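Local coordinates for protein multicopper oxidase type 1 (PDB 3G5W) that probably oxidises substrates as a two-domain, laccase-like blue copper enzyme, using a mononuclear copper centre together with copper-oxygen clusters, at residues Arg3-Val15 with His23-Ile36. Numbering follows the deposited sequence.
Sequences REFDLSIEDTRIV and HTFAFNGQVPAPLI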
loop_
_atom_site.group_PDB
_atom_site.type_symbol
_atom_site.label_atom_id
_atom_site.label_comp_id
_atom_site.label_asym_id
_atom_site.label_seq_id
_atom_site.Cartn_x
_atom_site.Cartn_y
_atom_site.Cartn_z
ATOM N N ARG A 3 3.221 13.917 34.841
ATOM C CA ARG A 3 1.803 13.962 34.499
ATOM C C ARG A 3 1.150 12.621 34.796
ATOM O O ARG A 3 1.675 11.576 34.417
ATOM C CB ARG A 3 1.606 14.356 33.028
ATOM C CG ARG A 3 2.257 15.686 32.651
ATOM C CD ARG A 3 1.711 16.237 31.355
ATOM N NE ARG A 3 2.393 17.463 30.944
ATOM C CZ ARG A 3 2.051 18.691 31.333
ATOM N NH1 ARG A 3 1.038 18.884 32.173
ATOM N NH2 ARG A 3 2.738 19.734 30.886
ATOM N N GLU A 4 0.021 12.657 35.497
ATOM C CA GLU A 4 -0.696 11.433 35.860
ATOM C C GLU A 4 -2.147 11.471 35.412
ATOM O O GLU A 4 -2.900 12.397 35.756
ATOM C CB GLU A 4 -0.593 11.136 37.367
ATOM C CG GLU A 4 -1.283 9.829 37.783
ATOM C CD GLU A 4 -0.710 9.191 39.053
ATOM O OE1 GLU A 4 0.294 9.698 39.611
ATOM O OE2 GLU A 4 -1.273 8.162 39.487
ATOM N N PHE A 5 -2.530 10.452 34.652
ATOM C CA PHE A 5 -3.867 10.363 34.093
ATOM C C PHE A 5 -4.536 9.049 34.489
ATOM O O PHE A 5 -3.858 8.067 34.816
ATOM C CB PHE A 5 -3.820 10.459 32.565
ATOM C CG PHE A 5 -2.956 11.581 32.031
ATOM C CD1 PHE A 5 -3.235 12.908 32.340
ATOM C CD2 PHE A 5 -1.890 11.302 31.177
ATOM C CE1 PHE A 5 -2.451 13.938 31.823
ATOM C CE2 PHE A 5 -1.097 12.323 30.655
ATOM C CZ PHE A 5 -1.378 13.642 30.975
ATOM N N ASP A 6 -5.866 9.046 34.449
ATOM C CA ASP A 6 -6.666 7.847 34.699
ATOM C C ASP A 6 -7.500 7.513 33.468
ATOM O O ASP A 6 -8.103 8.403 32.856
ATOM C CB ASP A 6 -7.606 8.040 35.898
ATOM C CG ASP A 6 -6.873 8.107 37.239
ATOM O OD1 ASP A 6 -5.730 7.616 37.360
ATOM O OD2 ASP A 6 -7.461 8.657 38.198
ATOM N N LEU A 7 -7.538 6.230 33.113
ATOM C CA LEU A 7 -8.455 5.739 32.088
ATOM C C LEU A 7 -9.268 4.557 32.586
ATOM O O LEU A 7 -8.739 3.669 33.247
ATOM C CB LEU A 7 -7.695 5.314 30.823
ATOM C CG LEU A 7 -7.108 6.389 29.905
ATOM C CD1 LEU A 7 -6.296 5.732 28.802
ATOM C CD2 LEU A 7 -8.199 7.261 29.301
ATOM N N SER A 8 -10.552 4.547 32.254
ATOM C CA SER A 8 -11.379 3.360 32.425
ATOM C C SER A 8 -11.626 2.759 31.050
ATOM O O SER A 8 -11.556 3.460 30.045
ATOM C CB SER A 8 -12.707 3.718 33.087
ATOM O OG SER A 8 -13.459 4.576 32.249
ATOM N N ILE A 9 -11.890 1.459 31.003
ATOM C CA ILE A 9 -12.311 0.807 29.764
ATOM C C ILE A 9 -13.760 0.382 29.984
ATOM O O ILE A 9 -14.041 -0.389 30.894
ATOM C CB ILE A 9 -11.437 -0.433 29.425
ATOM C CG1 ILE A 9 -9.947 -0.134 29.648
ATOM C CG2 ILE A 9 -11.727 -0.916 28.005
ATOM C CD1 ILE A 9 -9.023 -1.339 29.504
ATOM N N GLU A 10 -14.674 0.895 29.163
ATOM C CA GLU A 10 -16.106 0.676 29.375
ATOM C C GLU A 10 -16.804 0.131 28.136
ATOM O O GLU A 10 -16.502 0.549 27.015
ATOM C CB GLU A 10 -16.788 1.989 29.798
ATOM C CG GLU A 10 -16.221 2.625 31.066
ATOM C CD GLU A 10 -16.679 4.068 31.274
ATOM O OE1 GLU A 10 -16.020 4.781 32.057
ATOM O OE2 GLU A 10 -17.683 4.501 30.660
ATOM N N ASP A 11 -17.744 -0.793 28.341
ATOM C CA ASP A 11 -18.652 -1.229 27.276
ATOM C C ASP A 11 -19.524 -0.039 26.877
ATOM O O ASP A 11 -20.249 0.525 27.711
ATOM C CB ASP A 11 -19.522 -2.396 27.747
ATOM C CG ASP A 11 -18.734 -3.681 27.910
ATOM O OD1 ASP A 11 -18.511 -4.092 29.069
ATOM O OD2 ASP A 11 -18.328 -4.281 26.884
ATOM N N THR A 12 -19.443 0.334 25.603
ATOM C CA THR A 12 -19.971 1.608 25.118
ATOM C C THR A 12 -20.599 1.478 23.732
ATOM O O THR A 12 -20.030 0.851 22.843
ATOM C CB THR A 12 -18.836 2.665 25.073
ATOM O OG1 THR A 12 -18.269 2.813 26.384
ATOM C CG2 THR A 12 -19.345 4.015 24.599
ATOM N N ARG A 13 -21.772 2.078 23.557
ATOM C CA ARG A 13 -22.433 2.115 22.255
ATOM C C ARG A 13 -22.091 3.421 21.540
ATOM O O ARG A 13 -22.251 4.498 22.104
ATOM C CB ARG A 13 -23.949 1.969 22.416
ATOM C CG ARG A 13 -24.724 1.941 21.108
ATOM C CD ARG A 13 -26.143 1.376 21.281
ATOM N NE ARG A 13 -26.201 0.177 22.134
ATOM C CZ ARG A 13 -25.778 -1.042 21.788
ATOM N NH1 ARG A 13 -25.228 -1.264 20.601
ATOM N NH2 ARG A 13 -25.891 -2.046 22.648
ATOM N N ILE A 14 -21.597 3.310 20.310
ATOM C CA ILE A 14 -21.377 4.479 19.447
ATOM C C ILE A 14 -22.177 4.314 18.157
ATOM O O ILE A 14 -22.622 3.212 17.836
ATOM C CB ILE A 14 -19.865 4.730 19.129
ATOM C CG1 ILE A 14 -19.271 3.614 18.252
ATOM C CG2 ILE A 14 -19.052 4.946 20.421
ATOM C CD1 ILE A 14 -17.885 3.951 17.658
ATOM N N VAL A 15 -22.373 5.416 17.442
ATOM C CA VAL A 15 -23.079 5.413 16.166
ATOM C C VAL A 15 -22.145 5.967 15.090
ATOM O O VAL A 15 -21.676 7.102 15.192
ATOM C CB VAL A 15 -24.383 6.258 16.231
ATOM C CG1 VAL A 15 -25.046 6.330 14.861
ATOM C CG2 VAL A 15 -25.353 5.683 17.271
ATOM N N HIS A 23 -20.895 -1.797 19.112
ATOM C CA HIS A 23 -20.498 -2.093 20.483
ATOM C C HIS A 23 -18.977 -1.926 20.585
ATOM O O HIS A 23 -18.224 -2.548 19.829
ATOM C CB HIS A 23 -20.911 -3.525 20.839
ATOM C CG HIS A 23 -20.755 -3.876 22.288
ATOM N ND1 HIS A 23 -19.598 -3.639 23.002
ATOM C CD2 HIS A 23 -21.604 -4.490 23.146
ATOM C CE1 HIS A 23 -19.751 -4.072 24.241
ATOM N NE2 HIS A 23 -20.961 -4.588 24.355
ATOM N N THR A 24 -18.534 -1.073 21.502
ATOM C CA THR A 24 -17.114 -0.775 21.664
ATOM C C THR A 24 -16.653 -0.961 23.104
ATOM O O THR A 24 -17.458 -0.895 24.046
ATOM C CB THR A 24 -16.763 0.672 21.212
ATOM O OG1 THR A 24 -17.445 1.625 22.043
ATOM C CG2 THR A 24 -17.127 0.905 19.748
ATOM N N PHE A 25 -15.350 -1.194 23.262
ATOM C CA PHE A 25 -14.701 -1.208 24.568
ATOM C C PHE A 25 -13.887 0.075 24.656
ATOM O O PHE A 25 -12.699 0.100 24.333
ATOM C CB PHE A 25 -13.799 -2.444 24.738
ATOM C CG PHE A 25 -14.420 -3.735 24.257
ATOM C CD1 PHE A 25 -15.733 -4.061 24.576
ATOM C CD2 PHE A 25 -13.677 -4.636 23.500
ATOM C CE1 PHE A 25 -16.304 -5.253 24.133
ATOM C CE2 PHE A 25 -14.245 -5.841 23.055
ATOM C CZ PHE A 25 -15.559 -6.139 23.369
ATOM N N ALA A 26 -14.541 1.139 25.105
ATOM C CA ALA A 26 -14.032 2.491 24.932
ATOM C C ALA A 26 -13.276 3.025 26.139
ATOM O O ALA A 26 -13.750 2.944 27.281
ATOM C CB ALA A 26 -15.183 3.419 24.581
ATOM N N PHE A 27 -12.108 3.603 25.879
ATOM C CA PHE A 27 -11.366 4.296 26.920
ATOM C C PHE A 27 -12.139 5.552 27.349
ATOM O O PHE A 27 -12.483 6.397 26.512
ATOM C CB PHE A 27 -9.947 4.630 26.455
ATOM C CG PHE A 27 -9.113 3.414 26.115
ATOM C CD1 PHE A 27 -8.676 2.550 27.114
ATOM C CD2 PHE A 27 -8.765 3.137 24.795
ATOM C CE1 PHE A 27 -7.914 1.417 26.804
ATOM C CE2 PHE A 27 -7.990 2.014 24.473
ATOM C CZ PHE A 27 -7.565 1.154 25.478
ATOM N N ASN A 28 -12.426 5.641 28.647
ATOM C CA ASN A 28 -13.273 6.699 29.231
ATOM C C ASN A 28 -14.623 6.847 28.526
ATOM O O ASN A 28 -15.175 7.948 28.439
ATOM C CB ASN A 28 -12.528 8.047 29.296
ATOM C CG ASN A 28 -11.567 8.146 30.476
ATOM O OD1 ASN A 28 -11.430 7.219 31.272
ATOM N ND2 ASN A 28 -10.887 9.289 30.589
ATOM N N GLY A 29 -15.150 5.729 28.023
ATOM C CA GLY A 29 -16.446 5.701 27.348
ATOM C C GLY A 29 -16.565 6.540 26.080
ATOM O O GLY A 29 -17.671 6.914 25.695
ATOM N N GLN A 30 -15.434 6.822 25.428
ATOM C CA GLN A 30 -15.421 7.602 24.190
ATOM C C GLN A 30 -14.567 6.964 23.099
ATOM O O GLN A 30 -13.594 6.266 23.396
ATOM C CB GLN A 30 -14.950 9.043 24.441
ATOM C CG GLN A 30 -13.508 9.182 24.885
ATOM C CD GLN A 30 -13.059 10.624 24.897
ATOM O OE1 GLN A 30 -12.492 11.121 23.920
ATOM N NE2 GLN A 30 -13.333 11.312 25.990
ATOM N N VAL A 31 -14.949 7.208 21.842
ATOM C CA VAL A 31 -14.203 6.720 20.662
ATOM C C VAL A 31 -14.148 7.849 19.615
ATOM O O VAL A 31 -15.193 8.323 19.175
ATOM C CB VAL A 31 -14.839 5.446 20.038
ATOM C CG1 VAL A 31 -13.951 4.894 18.909
ATOM C CG2 VAL A 31 -15.058 4.355 21.085
ATOM N N PRO A 32 -12.938 8.309 19.238
ATOM C CA PRO A 32 -11.606 7.940 19.734
ATOM C C PRO A 32 -11.450 8.196 21.228
ATOM O O PRO A 32 -12.213 8.973 21.812
ATOM C CB PRO A 32 -10.658 8.864 18.952
ATOM C CG PRO A 32 -11.511 9.921 18.359
ATOM C CD PRO A 32 -12.857 9.307 18.155
ATOM N N ALA A 33 -10.467 7.537 21.826
ATOM C CA ALA A 33 -10.144 7.695 23.233
ATOM C C ALA A 33 -9.649 9.121 23.508
ATOM O O ALA A 33 -9.386 9.878 22.568
ATOM C CB ALA A 33 -9.097 6.677 23.633
ATOM N N PRO A 34 -9.547 9.502 24.798
ATOM C CA PRO A 34 -9.065 10.836 25.180
ATOM C C PRO A 34 -7.723 11.240 24.559
ATOM O O PRO A 34 -6.799 10.425 24.459
ATOM C CB PRO A 34 -8.955 10.736 26.706
ATOM C CG PRO A 34 -10.034 9.736 27.067
ATOM C CD PRO A 34 -9.928 8.704 25.981
ATOM N N LEU A 35 -7.638 12.497 24.133
ATOM C CA LEU A 35 -6.392 13.052 23.652
ATOM C C LEU A 35 -5.412 13.159 24.803
ATOM O O LEU A 35 -5.721 13.757 25.841
ATOM C CB LEU A 35 -6.618 14.440 23.036
ATOM C CG LEU A 35 -5.376 15.302 22.787
ATOM C CD1 LEU A 35 -4.509 14.705 21.652
ATOM C CD2 LEU A 35 -5.787 16.735 22.486
ATOM N N ILE A 36 -4.242 12.556 24.627
ATOM C CA ILE A 36 -3.130 12.763 25.543
ATOM C C ILE A 36 -2.132 13.682 24.853
ATOM O O ILE A 36 -1.544 13.333 23.821
ATOM C CB ILE A 36 -2.460 11.433 26.001
ATOM C CG1 ILE A 36 -3.483 10.521 26.695
ATOM C CG2 ILE A 36 -1.292 11.730 26.936
ATOM C CD1 ILE A 36 -2.938 9.151 27.093
HETATM O O HOH W 1 -10.146 11.033 33.501
#
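I9 and F27, a non-hydrogen-bonded antiparallel pair, run alongside each other, both projecting from the copper-facing side of the hairpin, CG1 of I9 3.8 Å from CE1 of F27. This face also carries F25, whose ring packs edge-to-face with copper ligand H111, while I9 approaches ligand M117; the pairing thus backs the mononuclear copper site of this cupredoxin domain. CD2 of L7 rests against both the N28 amide and P34, 3.8 Å from CG of P34. On the other face, T12 lies over A26 and G29; chi1 of 63° sets OG1 of T24 between its backbone N and carbonyl carbon, from where it donates to T12 O above the carbonyl plane at 2.8 Å. T12 O also accepts from T24 N. E10 and A26 exchange two backbone bonds (E10 N to A26 O, 2.9 Å). N28 continues the pairing: its N donates to S8 O (2.7 Å), and its OD1 takes the S8 N-H nearly straight (3.0 Å, 168°). ND2 of N28 hydrogen-bonds to OD1 of N309. Replacing N28 with an alanine would probably leave S8 N without this acceptor and N309 OD1 without this donor. Together these bonds imply a register fixed by polar pairing out to the turns at N28 where the second strand leaves the sheet, with I9, F25 and F27 facing the copper site.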